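Long-range contacts in beta-glucanase (Podospora anserina, PDB 4LE4), which probably hydrolyses the glycosidic bonds of beta-glucans as a family 131 glycoside hydrolase: residues P109-I117 with E126-G134; G1-F9 with P84-V95. All coordinates share one frame; numbering follows the deposited sequence.

How the contacts relate
Contact 2 comes first along the chain and closes before contact 1 opens. Their centres lie about 27 Å apart, on opposite sides of the chain's centre. The nearest atoms are about 12 Å apart, so the two do not touch. Contact 1 is a hairpin of strands 115-120 and 125-129 within one antiparallel sheet. Contact 2 sits where residues 84-95 pass from strand 78-84 of that sheet to strand 94-102 of the other. Strand 222-233 reaches both, with I231 beside contact 2 and E222 beside contact 1. The two contacts thus mark distant parts of one beta sandwich, consistent with the concanavalin clan.

Contact 1 (P109-I117 with E126-G134); sequences PATTREHQI and ELKSGWLSG
E114 reaches across to L132 and K128 with its whole side chain. Its CB lies 3.8 Å from W131 O. CG stands anti to the backbone N (chi1 171°), which lays it against the methyl CD2 of L132 at 3.5 Å. The two side chains cross at about a right angle there, and CD stays near the same methyl. At the tip the oxygens part. OE1 of E114 comes no closer to residues 126-134 than the L132 backbone, 3.9 Å from L132 O. OE2 forms a salt bridge with K128 NZ at 2.9 Å, on the syn side and 33° out of the carboxylate plane. Q116 NE2 donates to the same OE2 at 2.8 Å, from the opposite face and 54° out of that plane. Two donors therefore grip one oxygen and probably limit the turning of the carboxylate. Q116 and K128 run side by side and point the same way, with Q116 CG near K128 CE. E126 OE2 adds a long salt bridge to K128 NZ.

On the face of the sheet opposite Q116 and K128, S129 OG sits 3.3 Å from H115 CB and takes part in a water link to A110 O. NE2 of H115 hydrogen-bonds to E222 OE1. I117 and L127 pack CB to CB at 4.0 Å on this same face, next to L101 of the other sheet. G130 lies where a CB would run into R113 O. Beyond it, CE3 of the W131 indole lies obliquely near T112 O, and the ring makes a cation-pi contact with R214. H115 N to S129 O, at 2.8 Å, is one of four backbone bonds that tie H115 to S129 and I117 to L127, the regular pairing of an antiparallel beta hairpin in a sandwich sheet.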
ATOM      1  N   PRO A 109      -2.601  -5.071 -13.228  1.00 16.00           N
ATOM      2  CA  PRO A 109      -3.599  -5.777 -12.412  1.00 16.26           C
ATOM      3  C   PRO A 109      -4.868  -6.006 -13.252  1.00 15.96           C
ATOM      4  O   PRO A 109      -5.267  -5.147 -14.054  1.00 14.26           O
ATOM      5  CB  PRO A 109      -3.835  -4.818 -11.229  1.00 17.85           C
ATOM      6  CG  PRO A 109      -3.371  -3.498 -11.723  1.00 19.17           C
ATOM      7  CD  PRO A 109      -2.139  -3.853 -12.551  1.00 16.10           C
ATOM      8  N   ALA A 110      -5.478  -7.167 -13.073  1.00 15.44           N
ATOM      9  CA  ALA A 110      -6.689  -7.535 -13.816  1.00 14.35           C
ATOM     10  C   ALA A 110      -7.857  -6.615 -13.426  1.00 14.49           C
ATOM     11  O   ALA A 110      -8.197  -6.524 -12.235  1.00 13.89           O
ATOM     12  CB  ALA A 110      -7.045  -8.975 -13.502  1.00 15.05           C
ATOM     13  N   THR A 111      -8.468  -5.946 -14.400  1.00 13.23           N
ATOM     14  CA  THR A 111      -9.583  -5.056 -14.070  1.00 14.34           C
ATOM     15  C   THR A 111     -10.890  -5.831 -13.800  1.00 15.14           C
ATOM     16  O   THR A 111     -11.873  -5.248 -13.351  1.00 15.41           O
ATOM     17  CB  THR A 111      -9.840  -4.045 -15.173  1.00 15.62           C
ATOM     18  OG1 THR A 111     -10.107  -4.742 -16.397  1.00 15.10           O
ATOM     19  CG2 THR A 111      -8.615  -3.097 -15.335  1.00 18.41           C
ATOM     20  N   THR A 112     -10.876  -7.139 -14.056  1.00 14.30           N
ATOM     21  CA  THR A 112     -12.051  -7.990 -13.848  1.00 13.62           C
ATOM     22  C   THR A 112     -12.142  -8.554 -12.441  1.00 13.52           C
ATOM     23  O   THR A 112     -13.122  -9.230 -12.102  1.00 10.37           O
ATOM     24  CB  THR A 112     -12.027  -9.191 -14.808  1.00 17.71           C
ATOM     25  OG1 THR A 112     -10.721  -9.796 -14.748  1.00 18.14           O
ATOM     26  CG2 THR A 112     -12.353  -8.747 -16.226  1.00 17.31           C
ATOM     27  N   ARG A 113     -11.128  -8.276 -11.618  1.00 11.74           N
ATOM     28  CA  ARG A 113     -11.095  -8.792 -10.253  1.00 11.39           C
ATOM     29  C   ARG A 113     -10.868  -7.708  -9.235  1.00 11.75           C
ATOM     30  O   ARG A 113     -10.110  -6.781  -9.475  1.00 12.38           O
ATOM     31  CB  ARG A 113      -9.991  -9.832 -10.105  1.00 10.83           C
ATOM     32  CG  ARG A 113     -10.325 -11.096 -10.889  1.00 13.53           C
ATOM     33  CD  ARG A 113      -9.129 -12.016 -10.999  1.00 13.52           C
ATOM     34  NE  ARG A 113      -8.804 -12.672  -9.743  1.00 12.96           N
ATOM     35  CZ  ARG A 113      -7.847 -13.582  -9.650  1.00 14.42           C
ATOM     36  NH1 ARG A 113      -7.166 -13.909 -10.738  1.00 15.15           N
ATOM     37  NH2 ARG A 113      -7.552 -14.149  -8.488  1.00 17.19           N
ATOM     38  N   GLU A 114     -11.500  -7.856  -8.078  1.00  9.57           N
ATOM     39  CA  GLU A 114     -11.339  -6.847  -7.039  1.00  9.59           C
ATOM     40  C   GLU A 114      -9.972  -6.962  -6.355  1.00  8.29           C
ATOM     41  O   GLU A 114      -9.517  -8.058  -6.039  1.00  9.77           O
ATOM     42  CB  GLU A 114     -12.455  -6.988  -6.002  1.00 10.24           C
ATOM     43  CG  GLU A 114     -12.264  -6.110  -4.751  1.00 12.47           C
ATOM     44  CD  GLU A 114     -13.457  -6.200  -3.769  1.00 17.02           C
ATOM     45  OE1 GLU A 114     -14.533  -6.740  -4.133  1.00 20.37           O
ATOM     46  OE2 GLU A 114     -13.321  -5.716  -2.635  1.00 15.57           O
ATOM     47  N   HIS A 115      -9.319  -5.818  -6.140  1.00 10.57           N
ATOM     48  CA  HIS A 115      -8.038  -5.790  -5.439  1.00  9.02           C
ATOM     49  C   HIS A 115      -8.251  -4.879  -4.256  1.00  8.41           C
ATOM     50  O   HIS A 115      -8.956  -3.879  -4.377  1.00  8.28           O
ATOM     51  CB  HIS A 115      -6.925  -5.173  -6.296  1.00  8.72           C
ATOM     52  CG  HIS A 115      -6.577  -5.986  -7.506  1.00 10.63           C
ATOM     53  ND1 HIS A 115      -7.435  -6.132  -8.578  1.00 11.65           N
ATOM     54  CD2 HIS A 115      -5.458  -6.673  -7.823  1.00 11.93           C
ATOM     55  CE1 HIS A 115      -6.853  -6.876  -9.507  1.00 10.77           C
ATOM     56  NE2 HIS A 115      -5.653  -7.217  -9.072  1.00 12.99           N
ATOM     57  N   GLN A 116      -7.670  -5.263  -3.131  1.00  9.01           N
ATOM     58  CA  GLN A 116      -7.711  -4.481  -1.885  1.00  9.67           C
ATOM     59  C   GLN A 116      -6.223  -4.175  -1.666  1.00  8.06           C
ATOM     60  O   GLN A 116      -5.408  -5.078  -1.614  1.00  8.25           O
ATOM     61  CB  GLN A 116      -8.326  -5.323  -0.773  1.00 10.61           C
ATOM     62  CG  GLN A 116      -9.860  -5.463  -1.027  1.00 14.00           C
ATOM     63  CD  GLN A 116     -10.510  -6.597  -0.266  1.00 13.37           C
ATOM     64  OE1 GLN A 116      -9.927  -7.148   0.660  1.00 15.17           O
ATOM     65  NE2 GLN A 116     -11.738  -6.945  -0.652  1.00 13.10           N
ATOM     66  N   ILE A 117      -5.914  -2.895  -1.512  1.00  8.29           N
ATOM     67  CA  ILE A 117      -4.539  -2.409  -1.456  1.00  7.29           C
ATOM     68  C   ILE A 117      -4.234  -1.529  -0.254  1.00  6.82           C
ATOM     69  O   ILE A 117      -5.018  -0.635   0.055  1.00  9.07           O
ATOM     70  CB  ILE A 117      -4.301  -1.577  -2.741  1.00  6.80           C
ATOM     71  CG1 ILE A 117      -4.649  -2.449  -3.978  1.00  7.56           C
ATOM     72  CG2 ILE A 117      -2.864  -1.082  -2.804  1.00  7.56           C
ATOM     73  CD1 ILE A 117      -4.902  -1.673  -5.271  1.00 10.96           C
ATOM     74  N   GLU A 126      -8.748   1.634   2.900  1.00  8.50           N
ATOM     75  CA  GLU A 126      -7.886   0.899   1.959  1.00  8.96           C
ATOM     76  C   GLU A 126      -8.118   1.504   0.579  1.00  9.28           C
ATOM     77  O   GLU A 126      -8.990   2.380   0.412  1.00  8.07           O
ATOM     78  CB  GLU A 126      -8.365  -0.557   1.906  1.00  9.96           C
ATOM     79  CG  GLU A 126      -9.824  -0.703   1.331  1.00  8.35           C
ATOM     80  CD  GLU A 126     -10.496  -2.038   1.662  1.00 15.67           C
ATOM     81  OE1 GLU A 126      -9.798  -3.059   1.617  1.00 15.68           O
ATOM     82  OE2 GLU A 126     -11.737  -2.084   1.939  1.00 14.99           O
ATOM     83  N   LEU A 127      -7.322   1.072  -0.410  1.00  7.70           N
ATOM     84  CA  LEU A 127      -7.617   1.459  -1.786  1.00  9.11           C
ATOM     85  C   LEU A 127      -8.185   0.167  -2.391  1.00  9.31           C
ATOM     86  O   LEU A 127      -7.962  -0.929  -1.863  1.00 10.15           O
ATOM     87  CB  LEU A 127      -6.365   1.855  -2.589  1.00  9.92           C
ATOM     88  CG  LEU A 127      -5.558   3.037  -2.059  1.00  9.72           C
ATOM     89  CD1 LEU A 127      -4.440   3.354  -3.081  1.00  6.88           C
ATOM     90  CD2 LEU A 127      -6.441   4.243  -1.811  1.00 11.31           C
ATOM     91  N   LYS A 128      -8.938   0.311  -3.478  1.00  8.42           N
ATOM     92  CA  LYS A 128      -9.468  -0.839  -4.184  1.00  8.47           C
ATOM     93  C   LYS A 128      -9.356  -0.562  -5.655  1.00  8.01           C
ATOM     94  O   LYS A 128      -9.267   0.584  -6.094  1.00 10.68           O
ATOM     95  CB  LYS A 128     -10.945  -1.080  -3.849  1.00  7.21           C
ATOM     96  CG  LYS A 128     -11.164  -1.623  -2.451  1.00 12.36           C
ATOM     97  CD  LYS A 128     -12.601  -2.119  -2.294  1.00 13.94           C
ATOM     98  CE  LYS A 128     -12.778  -2.787  -0.936  1.00 16.90           C
ATOM     99  NZ  LYS A 128     -14.069  -3.516  -0.850  1.00 16.62           N
ATOM    100  N   SER A 129      -9.351  -1.629  -6.442  1.00  9.70           N
ATOM    101  CA  SER A 129      -9.311  -1.461  -7.869  1.00 10.90           C
ATOM    102  C   SER A 129     -10.013  -2.689  -8.473  1.00 10.83           C
ATOM    103  O   SER A 129     -10.224  -3.699  -7.789  1.00  9.95           O
ATOM    104  CB  SER A 129      -7.859  -1.363  -8.371  1.00  9.56           C
ATOM    105  OG  SER A 129      -7.213  -2.638  -8.395  1.00 14.94           O
ATOM    106  N   GLY A 130     -10.349  -2.583  -9.751  1.00 10.94           N
ATOM    107  CA  GLY A 130     -11.002  -3.690 -10.420  1.00 12.68           C
ATOM    108  C   GLY A 130     -12.511  -3.727 -10.256  1.00 12.96           C
ATOM    109  O   GLY A 130     -13.115  -2.858  -9.659  1.00 14.30           O
ATOM    110  N   TRP A 131     -13.104  -4.753 -10.846  1.00 14.04           N
ATOM    111  CA  TRP A 131     -14.543  -4.971 -10.852  1.00 15.70           C
ATOM    112  C   TRP A 131     -14.974  -5.468  -9.485  1.00 15.71           C
ATOM    113  O   TRP A 131     -14.665  -6.572  -9.092  1.00 16.96           O
ATOM    114  CB  TRP A 131     -14.837  -5.967 -11.984  1.00 16.58           C
ATOM    115  CG  TRP A 131     -16.243  -6.378 -12.157  1.00 18.59           C
ATOM    116  CD1 TRP A 131     -17.352  -5.871 -11.525  1.00 18.85           C
ATOM    117  CD2 TRP A 131     -16.707  -7.408 -13.025  1.00 17.68           C
ATOM    118  NE1 TRP A 131     -18.484  -6.540 -11.952  1.00 18.00           N
ATOM    119  CE2 TRP A 131     -18.118  -7.485 -12.872  1.00 19.58           C
ATOM    120  CE3 TRP A 131     -16.073  -8.279 -13.921  1.00 18.40           C
ATOM    121  CZ2 TRP A 131     -18.901  -8.411 -13.591  1.00 18.17           C
ATOM    122  CZ3 TRP A 131     -16.848  -9.190 -14.630  1.00 19.29           C
ATOM    123  CH2 TRP A 131     -18.248  -9.246 -14.456  1.00 18.11           C
ATOM    124  N   LEU A 132     -15.670  -4.610  -8.756  1.00 16.80           N
ATOM    125  CA  LEU A 132     -16.118  -4.898  -7.403  1.00 18.94           C
ATOM    126  C   LEU A 132     -17.440  -5.656  -7.300  1.00 21.92           C
ATOM    127  O   LEU A 132     -17.505  -6.702  -6.679  1.00 23.89           O
ATOM    128  CB  LEU A 132     -16.257  -3.595  -6.613  1.00 18.60           C
ATOM    129  CG  LEU A 132     -15.100  -2.591  -6.605  1.00 19.23           C
ATOM    130  CD1 LEU A 132     -15.385  -1.464  -5.571  1.00 19.98           C
ATOM    131  CD2 LEU A 132     -13.817  -3.311  -6.232  1.00 20.53           C
ATOM    132  N   SER A 133     -18.486  -5.103  -7.903  1.00 23.58           N
ATOM    133  CA  SER A 133     -19.817  -5.703  -7.869  1.00 23.26           C
ATOM    134  C   SER A 133     -20.656  -5.205  -9.028  1.00 22.28           C
ATOM    135  O   SER A 133     -20.247  -4.316  -9.779  1.00 19.97           O
ATOM    136  CB  SER A 133     -20.518  -5.343  -6.552  1.00 24.35           C
ATOM    137  OG  SER A 133     -20.485  -3.938  -6.360  1.00 26.38           O
ATOM    138  N   GLY A 134     -21.851  -5.778  -9.156  1.00 23.07           N
ATOM    139  CA  GLY A 134     -22.732  -5.377 -10.229  1.00 23.22           C
ATOM    140  C   GLY A 134     -22.220  -5.834 -11.575  1.00 22.70           C
ATOM    141  O   GLY A 134     -21.501  -6.823 -11.687  1.00 24.88           O
TER
HETATM  142  O   HOH W   1      -7.419  -3.905 -10.900  1.00 21.57           O

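Contact 2 (G1-F9 with P84-V95); sequences GTILWDGRF and PQTTAAINQGKV
L4 and W5 meet residues 84-95 from a classic beta bulge, where both face I231 of strand 222-233. The bulge sends both side chains toward the chain that crosses from one sheet of the sandwich to the other. W5 presents a broad flat face, and the P84 ring sits on it as a knob, CB over the centre of the six-membered ring in a CH-pi contact. CB is 3.7 Å from the ring centroid and 18° off the normal. CG of P84 reaches on to W5 CH2 at 3.8 Å, so the pyrrolidine covers the outer part of the indole. T86 approaches the five-membered end obliquely, its CB 3.7 Å from W5 CD1. The opposite face of the ring has G7 N near its rim. A CB on G7 would run into W5 CH2. The indole is thus held between P84 on one face and the backbone N of G7 on the other, and its NE1 hydrogen-bonds to P29 O. An alanine in place of W5 would probably open a gap beneath P84 and leave P29 O without its indole donor.

L4 is the smaller bump. CG lies anti to the carbonyl carbon (chi1 -63°), and the branch enters a shallow hollow formed by A88, I90 and V95. CB touches A88 CB at 3.9 Å and I90 CG2 at 4.0 Å. Farther out, L4 CD1 meets V95 CG1 at 4.2 Å. I231 touches I90 and V95 as well, and so joins this apolar group to the sheet. The turn that brings A88 against L4 is an ST turn. A88 N donates to T86 OG1 at 2.9 Å, and one water links that same oxygen to L4 O.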
ATOM      1  N   GLY A   1       7.180  17.686  12.001  1.00 35.27           N
ATOM      2  CA  GLY A   1       6.841  16.231  11.769  1.00 35.63           C
ATOM      3  C   GLY A   1       7.774  15.259  12.487  1.00 34.63           C
ATOM      4  O   GLY A   1       8.822  15.655  12.997  1.00 35.39           O
ATOM      5  N   THR A   2       7.388  13.986  12.542  1.00 32.28           N
ATOM      6  CA  THR A   2       8.191  12.961  13.195  1.00 28.75           C
ATOM      7  C   THR A   2       7.901  11.614  12.563  1.00 24.84           C
ATOM      8  O   THR A   2       6.759  11.163  12.576  1.00 23.87           O
ATOM      9  CB  THR A   2       7.836  12.812  14.676  1.00 31.23           C
ATOM     10  OG1 THR A   2       8.024  14.059  15.351  1.00 36.08           O
ATOM     11  CG2 THR A   2       8.713  11.748  15.314  1.00 31.18           C
ATOM     12  N   ILE A   3       8.921  10.960  12.028  1.00 21.36           N
ATOM     13  CA  ILE A   3       8.700   9.649  11.420  1.00 19.31           C
ATOM     14  C   ILE A   3       8.626   8.619  12.522  1.00 18.72           C
ATOM     15  O   ILE A   3       9.609   8.429  13.248  1.00 19.94           O
ATOM     16  CB  ILE A   3       9.845   9.241  10.492  1.00 18.52           C
ATOM     17  CG1 ILE A   3       9.901  10.199   9.312  1.00 19.70           C
ATOM     18  CG2 ILE A   3       9.651   7.769  10.039  1.00 19.39           C
ATOM     19  CD1 ILE A   3      11.117   9.991   8.394  1.00 22.44           C
ATOM     20  N   LEU A   4       7.484   7.946  12.646  1.00 15.22           N
ATOM     21  CA  LEU A   4       7.313   6.922  13.666  1.00 13.86           C
ATOM     22  C   LEU A   4       7.874   5.603  13.174  1.00 14.39           C
ATOM     23  O   LEU A   4       8.429   4.819  13.942  1.00 15.41           O
ATOM     24  CB  LEU A   4       5.830   6.713  13.986  1.00 14.21           C
ATOM     25  CG  LEU A   4       5.065   7.887  14.583  1.00 13.90           C
ATOM     26  CD1 LEU A   4       3.616   7.488  14.788  1.00 14.37           C
ATOM     27  CD2 LEU A   4       5.698   8.269  15.915  1.00 14.12           C
ATOM     28  N   TRP A   5       7.698   5.342  11.885  1.00 12.59           N
ATOM     29  CA  TRP A   5       8.190   4.105  11.307  1.00 11.73           C
ATOM     30  C   TRP A   5       8.498   4.360   9.830  1.00 12.17           C
ATOM     31  O   TRP A   5       7.750   5.043   9.130  1.00 11.17           O
ATOM     32  CB  TRP A   5       7.153   2.989  11.473  1.00 10.68           C
ATOM     33  CG  TRP A   5       7.441   1.766  10.625  1.00  9.74           C
ATOM     34  CD1 TRP A   5       8.224   0.700  10.950  1.00 12.18           C
ATOM     35  CD2 TRP A   5       6.911   1.498   9.318  1.00  8.77           C
ATOM     36  NE1 TRP A   5       8.210  -0.234   9.928  1.00 10.49           N
ATOM     37  CE2 TRP A   5       7.410   0.239   8.914  1.00 10.64           C
ATOM     38  CE3 TRP A   5       6.052   2.200   8.456  1.00 11.16           C
ATOM     39  CZ2 TRP A   5       7.081  -0.347   7.667  1.00  8.64           C
ATOM     40  CZ3 TRP A   5       5.715   1.606   7.188  1.00  9.89           C
ATOM     41  CH2 TRP A   5       6.237   0.354   6.831  1.00  8.56           C
ATOM     42  N   ASP A   6       9.641   3.843   9.393  1.00 12.67           N
ATOM     43  CA  ASP A   6      10.120   4.027   8.029  1.00 14.23           C
ATOM     44  C   ASP A   6      10.076   2.716   7.239  1.00 13.86           C
ATOM     45  O   ASP A   6      10.793   1.747   7.550  1.00 13.07           O
ATOM     46  CB  ASP A   6      11.560   4.542   8.067  1.00 13.79           C
ATOM     47  CG  ASP A   6      11.967   5.235   6.795  1.00 18.16           C
ATOM     48  OD1 ASP A   6      11.484   4.814   5.714  1.00 14.51           O
ATOM     49  OD2 ASP A   6      12.797   6.184   6.868  1.00 16.95           O
ATOM     50  N   GLY A   7       9.255   2.694   6.185  1.00 11.68           N
ATOM     51  CA  GLY A   7       9.167   1.484   5.407  1.00 11.67           C
ATOM     52  C   GLY A   7       9.687   1.710   4.008  1.00 10.52           C
ATOM     53  O   GLY A   7       9.273   1.018   3.088  1.00 10.07           O
ATOM     54  N   ARG A   8      10.629   2.635   3.851  1.00  9.02           N
ATOM     55  CA  ARG A   8      11.144   2.927   2.530  1.00 11.62           C
ATOM     56  C   ARG A   8      12.248   2.028   1.990  1.00 10.28           C
ATOM     57  O   ARG A   8      12.706   2.254   0.889  1.00 12.32           O
ATOM     58  CB  ARG A   8      11.546   4.393   2.472  1.00 12.34           C
ATOM     59  CG  ARG A   8      10.293   5.262   2.511  1.00 11.87           C
ATOM     60  CD  ARG A   8      10.596   6.709   2.592  1.00 12.83           C
ATOM     61  NE  ARG A   8      11.301   7.110   3.808  1.00 12.61           N
ATOM     62  CZ  ARG A   8      11.698   8.356   4.037  1.00 13.95           C
ATOM     63  NH1 ARG A   8      12.330   8.665   5.167  1.00 16.12           N
ATOM     64  NH2 ARG A   8      11.476   9.298   3.128  1.00 16.13           N
ATOM     65  N   PHE A   9      12.633   1.024   2.791  1.00 11.29           N
ATOM     66  CA  PHE A   9      13.636  -0.009   2.485  1.00 12.83           C
ATOM     67  C   PHE A   9      15.066   0.552   2.404  1.00 14.37           C
ATOM     68  O   PHE A   9      15.973  -0.153   1.971  1.00 15.08           O
ATOM     69  CB  PHE A   9      13.318  -0.682   1.140  1.00 13.90           C
ATOM     70  CG  PHE A   9      11.899  -1.221   1.013  1.00 12.60           C
ATOM     71  CD1 PHE A   9      11.529  -2.395   1.636  1.00 14.48           C
ATOM     72  CD2 PHE A   9      10.959  -0.557   0.228  1.00 14.79           C
ATOM     73  CE1 PHE A   9      10.228  -2.920   1.483  1.00 14.05           C
ATOM     74  CE2 PHE A   9       9.656  -1.079   0.071  1.00 14.39           C
ATOM     75  CZ  PHE A   9       9.308  -2.259   0.703  1.00 13.32           C
ATOM     76  N   PRO A  84       4.129  -3.489   8.880  1.00  9.82           N
ATOM     77  CA  PRO A  84       5.153  -2.764   9.627  1.00 11.60           C
ATOM     78  C   PRO A  84       5.545  -3.525  10.903  1.00 12.27           C
ATOM     79  O   PRO A  84       4.674  -4.040  11.626  1.00 11.01           O
ATOM     80  CB  PRO A  84       4.472  -1.431   9.971  1.00 10.70           C
ATOM     81  CG  PRO A  84       3.484  -1.255   8.848  1.00  9.21           C
ATOM     82  CD  PRO A  84       2.932  -2.667   8.695  1.00  8.10           C
ATOM     83  N   GLN A  85       6.857  -3.605  11.149  1.00 12.35           N
ATOM     84  CA  GLN A  85       7.400  -4.242  12.363  1.00 13.13           C
ATOM     85  C   GLN A  85       7.865  -3.016  13.140  1.00 13.76           C
ATOM     86  O   GLN A  85       8.853  -2.391  12.753  1.00 14.76           O
ATOM     87  CB  GLN A  85       8.613  -5.126  12.059  1.00 16.03           C
ATOM     88  CG  GLN A  85       9.293  -5.667  13.326  1.00 15.74           C
ATOM     89  CD  GLN A  85       8.318  -6.446  14.171  1.00 16.47           C
ATOM     90  OE1 GLN A  85       7.805  -7.487  13.742  1.00 14.60           O
ATOM     91  NE2 GLN A  85       8.032  -5.943  15.383  1.00 17.42           N
ATOM     92  N   THR A  86       7.138  -2.679  14.196  1.00 14.36           N
ATOM     93  CA  THR A  86       7.426  -1.481  14.991  1.00 17.90           C
ATOM     94  C   THR A  86       6.821  -1.532  16.409  1.00 18.64           C
ATOM     95  O   THR A  86       5.868  -2.271  16.690  1.00 17.75           O
ATOM     96  CB  THR A  86       6.858  -0.217  14.261  1.00 19.22           C
ATOM     97  OG1 THR A  86       7.097   0.966  15.027  1.00 19.05           O
ATOM     98  CG2 THR A  86       5.349  -0.350  14.062  1.00 20.84           C
ATOM     99  N   THR A  87       7.399  -0.721  17.292  1.00 21.33           N
ATOM    100  CA  THR A  87       6.921  -0.585  18.655  1.00 22.80           C
ATOM    101  C   THR A  87       6.337   0.828  18.783  1.00 23.21           C
ATOM    102  O   THR A  87       5.820   1.203  19.825  1.00 23.93           O
ATOM    103  CB  THR A  87       8.073  -0.734  19.691  1.00 24.39           C
ATOM    104  OG1 THR A  87       9.042   0.296  19.468  1.00 23.57           O
ATOM    105  CG2 THR A  87       8.754  -2.088  19.549  1.00 24.66           C
ATOM    106  N   ALA A  88       6.427   1.618  17.720  1.00 22.33           N
ATOM    107  CA  ALA A  88       5.904   2.976  17.759  1.00 21.34           C
ATOM    108  C   ALA A  88       4.376   2.950  17.831  1.00 21.37           C
ATOM    109  O   ALA A  88       3.748   2.014  17.343  1.00 22.65           O
ATOM    110  CB  ALA A  88       6.381   3.750  16.521  1.00 20.77           C
ATOM    111  N   ALA A  89       3.789   3.979  18.435  1.00 20.17           N
ATOM    112  CA  ALA A  89       2.337   4.088  18.590  1.00 21.98           C
ATOM    113  C   ALA A  89       1.664   4.585  17.293  1.00 22.14           C
ATOM    114  O   ALA A  89       1.091   5.681  17.234  1.00 23.61           O
ATOM    115  CB  ALA A  89       2.006   5.045  19.755  1.00 22.96           C
ATOM    116  N   ILE A  90       1.734   3.765  16.256  1.00 20.25           N
ATOM    117  CA  ILE A  90       1.159   4.136  14.977  1.00 18.33           C
ATOM    118  C   ILE A  90      -0.352   4.006  14.888  1.00 17.44           C
ATOM    119  O   ILE A  90      -0.934   4.374  13.867  1.00 17.52           O
ATOM    120  CB  ILE A  90       1.803   3.308  13.868  1.00 16.29           C
ATOM    121  CG1 ILE A  90       1.513   1.829  14.102  1.00 16.06           C
ATOM    122  CG2 ILE A  90       3.325   3.548  13.862  1.00 17.68           C
ATOM    123  CD1 ILE A  90       1.821   0.975  12.872  1.00 11.28           C
ATOM    124  N   ASN A  91      -0.993   3.503  15.946  1.00 17.60           N
ATOM    125  CA  ASN A  91      -2.447   3.338  15.960  1.00 15.74           C
ATOM    126  C   ASN A  91      -3.128   4.104  17.083  1.00 17.48           C
ATOM    127  O   ASN A  91      -4.195   3.710  17.565  1.00 17.00           O
ATOM    128  CB  ASN A  91      -2.826   1.858  16.065  1.00 18.28           C
ATOM    129  CG  ASN A  91      -2.406   1.232  17.393  1.00 20.94           C
ATOM    130  OD1 ASN A  91      -1.375   1.588  17.972  1.00 19.34           O
ATOM    131  ND2 ASN A  91      -3.203   0.277  17.867  1.00 22.48           N
ATOM    132  N   GLN A  92      -2.518   5.208  17.485  1.00 15.50           N
ATOM    133  CA  GLN A  92      -3.079   6.035  18.539  1.00 18.05           C
ATOM    134  C   GLN A  92      -2.994   7.506  18.149  1.00 18.18           C
ATOM    135  O   GLN A  92      -1.981   7.971  17.605  1.00 19.89           O
ATOM    136  CB  GLN A  92      -2.317   5.827  19.845  1.00 17.46           C
ATOM    137  CG  GLN A  92      -2.310   4.408  20.371  1.00 19.69           C
ATOM    138  CD  GLN A  92      -3.701   3.867  20.737  1.00 22.34           C
ATOM    139  OE1 GLN A  92      -4.625   4.621  21.050  1.00 22.57           O
ATOM    140  NE2 GLN A  92      -3.837   2.540  20.718  1.00 24.45           N
ATOM    141  N   GLY A  93      -4.051   8.244  18.439  1.00 18.81           N
ATOM    142  CA  GLY A  93      -4.054   9.651  18.104  1.00 18.44           C
ATOM    143  C   GLY A  93      -4.131   9.920  16.616  1.00 18.87           C
ATOM    144  O   GLY A  93      -4.729   9.145  15.851  1.00 17.13           O
ATOM    145  N   LYS A  94      -3.539  11.035  16.207  1.00 17.62           N
ATOM    146  CA  LYS A  94      -3.551  11.398  14.799  1.00 19.20           C
ATOM    147  C   LYS A  94      -2.238  10.966  14.193  1.00 17.69           C
ATOM    148  O   LYS A  94      -1.152  11.370  14.636  1.00 16.96           O
ATOM    149  CB  LYS A  94      -3.760  12.911  14.621  1.00 23.32           C
ATOM    150  CG  LYS A  94      -4.244  13.313  13.212  1.00 26.84           C
ATOM    151  CD  LYS A  94      -3.888  14.775  12.913  1.00 32.36           C
ATOM    152  CE  LYS A  94      -2.363  14.955  13.049  1.00 35.93           C
ATOM    153  NZ  LYS A  94      -1.821  16.329  12.811  1.00 37.31           N
ATOM    154  N   VAL A  95      -2.346  10.144  13.154  1.00 15.67           N
ATOM    155  CA  VAL A  95      -1.182   9.569  12.480  1.00 15.34           C
ATOM    156  C   VAL A  95      -1.398   9.646  10.972  1.00 14.17           C
ATOM    157  O   VAL A  95      -2.533   9.532  10.516  1.00 12.26           O
ATOM    158  CB  VAL A  95      -1.051   8.076  12.856  1.00 16.46           C
ATOM    159  CG1 VAL A  95       0.230   7.506  12.290  1.00 18.23           C
ATOM    160  CG2 VAL A  95      -1.107   7.917  14.372  1.00 18.29           C
TER
HETATM  161  O   HOH W   2       9.699   1.834  14.048  1.00 27.99           O